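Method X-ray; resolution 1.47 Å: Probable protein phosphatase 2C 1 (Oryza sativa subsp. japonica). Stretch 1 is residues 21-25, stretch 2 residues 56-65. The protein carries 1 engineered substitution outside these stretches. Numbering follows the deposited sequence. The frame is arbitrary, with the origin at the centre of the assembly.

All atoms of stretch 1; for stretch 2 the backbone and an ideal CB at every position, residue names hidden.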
# COMPACT_ATOMS: atom_id res chain seq x y z
N ASP A 21 17.08 0.15 16.86
CA ASP A 21 16.31 1.10 16.07
C ASP A 21 16.82 2.51 16.37
O ASP A 21 17.27 2.81 17.48
CB ASP A 21 14.83 1.07 16.50
CG ASP A 21 14.02 -0.08 15.89
OD1 ASP A 21 14.56 -0.96 15.18
OD2 ASP A 21 12.79 -0.10 16.15
N ALA A 22 16.74 3.39 15.37
CA ALA A 22 17.09 4.79 15.55
C ALA A 22 16.10 5.64 14.77
O ALA A 22 15.42 5.15 13.86
CB ALA A 22 18.53 5.07 15.09
N PHE A 23 16.00 6.92 15.13
CA PHE A 23 15.07 7.78 14.42
C PHE A 23 15.54 9.23 14.49
O PHE A 23 16.42 9.59 15.27
CB PHE A 23 13.64 7.64 14.98
CG PHE A 23 13.44 8.31 16.31
CD1 PHE A 23 13.86 7.70 17.48
CD2 PHE A 23 12.86 9.57 16.39
CE1 PHE A 23 13.69 8.32 18.70
CE2 PHE A 23 12.69 10.19 17.61
CZ PHE A 23 13.10 9.57 18.77
N PHE A 24 14.92 10.05 13.65
CA PHE A 24 15.11 11.50 13.64
C PHE A 24 13.76 12.13 13.33
O PHE A 24 13.03 11.64 12.46
CB PHE A 24 16.12 11.91 12.55
CG PHE A 24 16.22 13.40 12.36
CD1 PHE A 24 16.94 14.17 13.26
CD2 PHE A 24 15.58 14.03 11.30
CE1 PHE A 24 17.04 15.54 13.10
CE2 PHE A 24 15.68 15.40 11.14
CZ PHE A 24 16.41 16.16 12.04
N VAL A 25 13.42 13.21 14.03
CA VAL A 25 12.21 13.97 13.74
C VAL A 25 12.54 15.45 13.78
O VAL A 25 13.39 15.90 14.56
CB VAL A 25 11.04 13.67 14.72
CG1 VAL A 25 10.58 12.23 14.60
CG2 VAL A 25 11.44 14.01 16.15
N UNK A 56 23.44 6.46 10.39
CA UNK A 56 22.63 6.79 9.22
C UNK A 56 21.63 7.90 9.54
O UNK A 56 21.44 8.82 8.73
CB UNK A 56 21.89 5.55 8.72
N UNK A 57 21.01 7.85 10.72
CA UNK A 57 20.09 8.91 11.10
C UNK A 57 20.81 10.23 11.34
O UNK A 57 20.30 11.29 10.97
CB UNK A 57 19.31 8.51 12.35
N UNK A 58 21.99 10.18 11.97
CA UNK A 58 22.76 11.40 12.19
C UNK A 58 23.09 12.08 10.87
O UNK A 58 22.91 13.30 10.72
CB UNK A 58 24.05 11.09 12.96
N UNK A 59 23.56 11.31 9.88
CA UNK A 59 23.88 11.91 8.58
C UNK A 59 22.64 12.38 7.85
O UNK A 59 22.70 13.37 7.11
CB UNK A 59 24.64 10.91 7.71
N UNK A 60 21.51 11.69 8.02
CA UNK A 60 20.26 12.17 7.44
C UNK A 60 19.94 13.58 7.92
O UNK A 60 19.59 14.46 7.12
CB UNK A 60 19.11 11.22 7.79
N UNK A 61 20.08 13.82 9.22
CA UNK A 61 19.85 15.16 9.76
C UNK A 61 20.82 16.18 9.17
O UNK A 61 20.43 17.32 8.90
CB UNK A 61 19.98 15.14 11.28
N UNK A 62 22.08 15.80 8.96
CA UNK A 62 23.04 16.73 8.38
C UNK A 62 22.70 17.05 6.93
O UNK A 62 22.71 18.22 6.52
CB UNK A 62 24.46 16.16 8.47
N UNK A 63 22.41 16.02 6.13
CA UNK A 63 22.10 16.27 4.73
C UNK A 63 20.76 16.96 4.52
O UNK A 63 20.51 17.49 3.43
CB UNK A 63 22.12 14.95 3.96
N UNK A 64 19.91 17.01 5.55
CA UNK A 64 18.73 17.86 5.49
C UNK A 64 19.09 19.34 5.38
O UNK A 64 18.22 20.16 5.05
CB UNK A 64 17.86 17.63 6.73
N UNK A 65 20.36 19.70 5.61
CA UNK A 65 20.84 21.06 5.40
C UNK A 65 21.64 21.20 4.11
O UNK A 65 22.31 22.22 3.92
CB UNK A 65 21.70 21.50 6.59

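Stretch 1 is an extended strand, and the phi/psi values of positions 56 to 63 are helical. The two axes run nearly parallel, 15° apart in N-to-C direction, with a closest approach of 7.9 Å. On the strand, Ala22 and Phe24 direct CA-to-CB toward the helix, while Phe23 and Val25 point away, so a small methyl and a large aromatic ring form the surface to be met.

Position 56 directs its CB sideways, and no atom of stretch 1 lies within 5.5 Å of the ideal CB. The strand therefore sets no preference here; the residue is Leu56, which makes no contact across.

Position 57 is the point of closest register, its CA 6.1 Å from the CA of Phe23. CA-to-CB points toward the strand, and the ideal CB is 4.2 Å from Phe23 O, 4.5 Å from Ala22 CB and 4.7 Å from Phe24 CB. The space around the Ala22 methyl suits a flexible apolar chain; leucine, isoleucine or methionine would all be plausible. It is Met57, with chi1 and chi2 both m. Its CG packs 3.8 Å from Ala22 CB and equally 3.8 Å from Phe23 N, while SD comes to 4.1 Å from Phe24 N. The side chain thus crosses the strand direction at a steep angle, with CG and SD near the backbone and no hydrogen bond to it, and 77 Å² of the residue is covered.

Positions 58 and 59 meet nothing of stretch 1: the CB of 58 points away and that of 59 is out of reach. Many residues would serve; they are Ala58 and His59.

Position 60 points toward the strand, yet its ideal CB has no strand atom within 5.5 Å. Small or medium side chains are compatible. Thr60 turns back to its own helix, OG1 donating to Leu56 O at 2.8 Å.

Position 61 is the most restrictive. Its ideal CB already sits 3.5 Å from Phe24 CE1, a tight approach that favours a compact residue such as glycine, alanine or serine, or one whose further atoms leave the ring. Ser61 is found. Its CB lies over one face of the Phe24 ring, 3.7 Å from the centroid and 24° off the normal, a CH-pi contact; the nearest pair is Ser61 CB to Phe24 CE1 at 3.4 Å. With chi1 at 71° (p), OG donates to Ala58 O at 2.6 Å, satisfying the hydroxyl within the helix.

Positions 62 and 63 are out of reach of the strand, which therefore does not discriminate among side chains. They are Thr62 and Phe63.

Position 64 points toward stretch 1 again, its ideal CB 5.4 Å from Phe24 CE2. That gap calls for an apolar chain able to extend to the ring, such as leucine, isoleucine or methionine. Leu64, with chi1 m and chi2 t, brings CD1 to 3.5 Å from Phe24 CE2, approaching the ring obliquely.

Position 65 is out of reach and accepts polar or charged residues; it is Lys65.

Stretch 2 (56-65) LMAHTSTFLK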
# COMPACT_ATOMS: atom_id res chain seq x y z
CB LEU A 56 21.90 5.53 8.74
CG LEU A 56 21.11 5.66 7.44
CD1 LEU A 56 22.05 5.89 6.25
CD2 LEU A 56 20.25 4.43 7.23
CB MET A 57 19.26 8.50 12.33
CG MET A 57 18.29 7.37 12.07
SD MET A 57 16.95 7.78 10.92
CE MET A 57 17.62 7.33 9.31
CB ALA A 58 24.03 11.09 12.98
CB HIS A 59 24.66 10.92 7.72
CG HIS A 59 26.00 10.57 8.29
ND1 HIS A 59 26.78 11.48 8.96
CD2 HIS A 59 26.66 9.40 8.32
CE1 HIS A 59 27.89 10.89 9.36
NE2 HIS A 59 27.85 9.62 8.99
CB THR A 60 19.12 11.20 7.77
OG1 THR A 60 19.39 9.93 7.17
CG2 THR A 60 17.79 11.74 7.22
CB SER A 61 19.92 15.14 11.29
OG SER A 61 21.24 14.94 11.74
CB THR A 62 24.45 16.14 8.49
OG1 THR A 62 24.77 15.94 9.87
CG2 THR A 62 25.49 17.07 7.85
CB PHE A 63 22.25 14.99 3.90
CG PHE A 63 23.68 14.60 3.65
CD1 PHE A 63 24.42 15.22 2.65
CD2 PHE A 63 24.29 13.62 4.41
CE1 PHE A 63 25.75 14.85 2.41
CE2 PHE A 63 25.62 13.25 4.18
CZ PHE A 63 26.35 13.87 3.18
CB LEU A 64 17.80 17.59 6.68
CG LEU A 64 16.89 16.38 6.44
CD1 LEU A 64 16.27 15.89 7.74
CD2 LEU A 64 15.82 16.72 5.42
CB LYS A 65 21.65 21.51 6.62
CG LYS A 65 20.82 21.51 7.92
CD LYS A 65 21.66 21.73 9.18
CE LYS A 65 22.43 20.47 9.57
NZ LYS A 65 23.27 20.66 10.80
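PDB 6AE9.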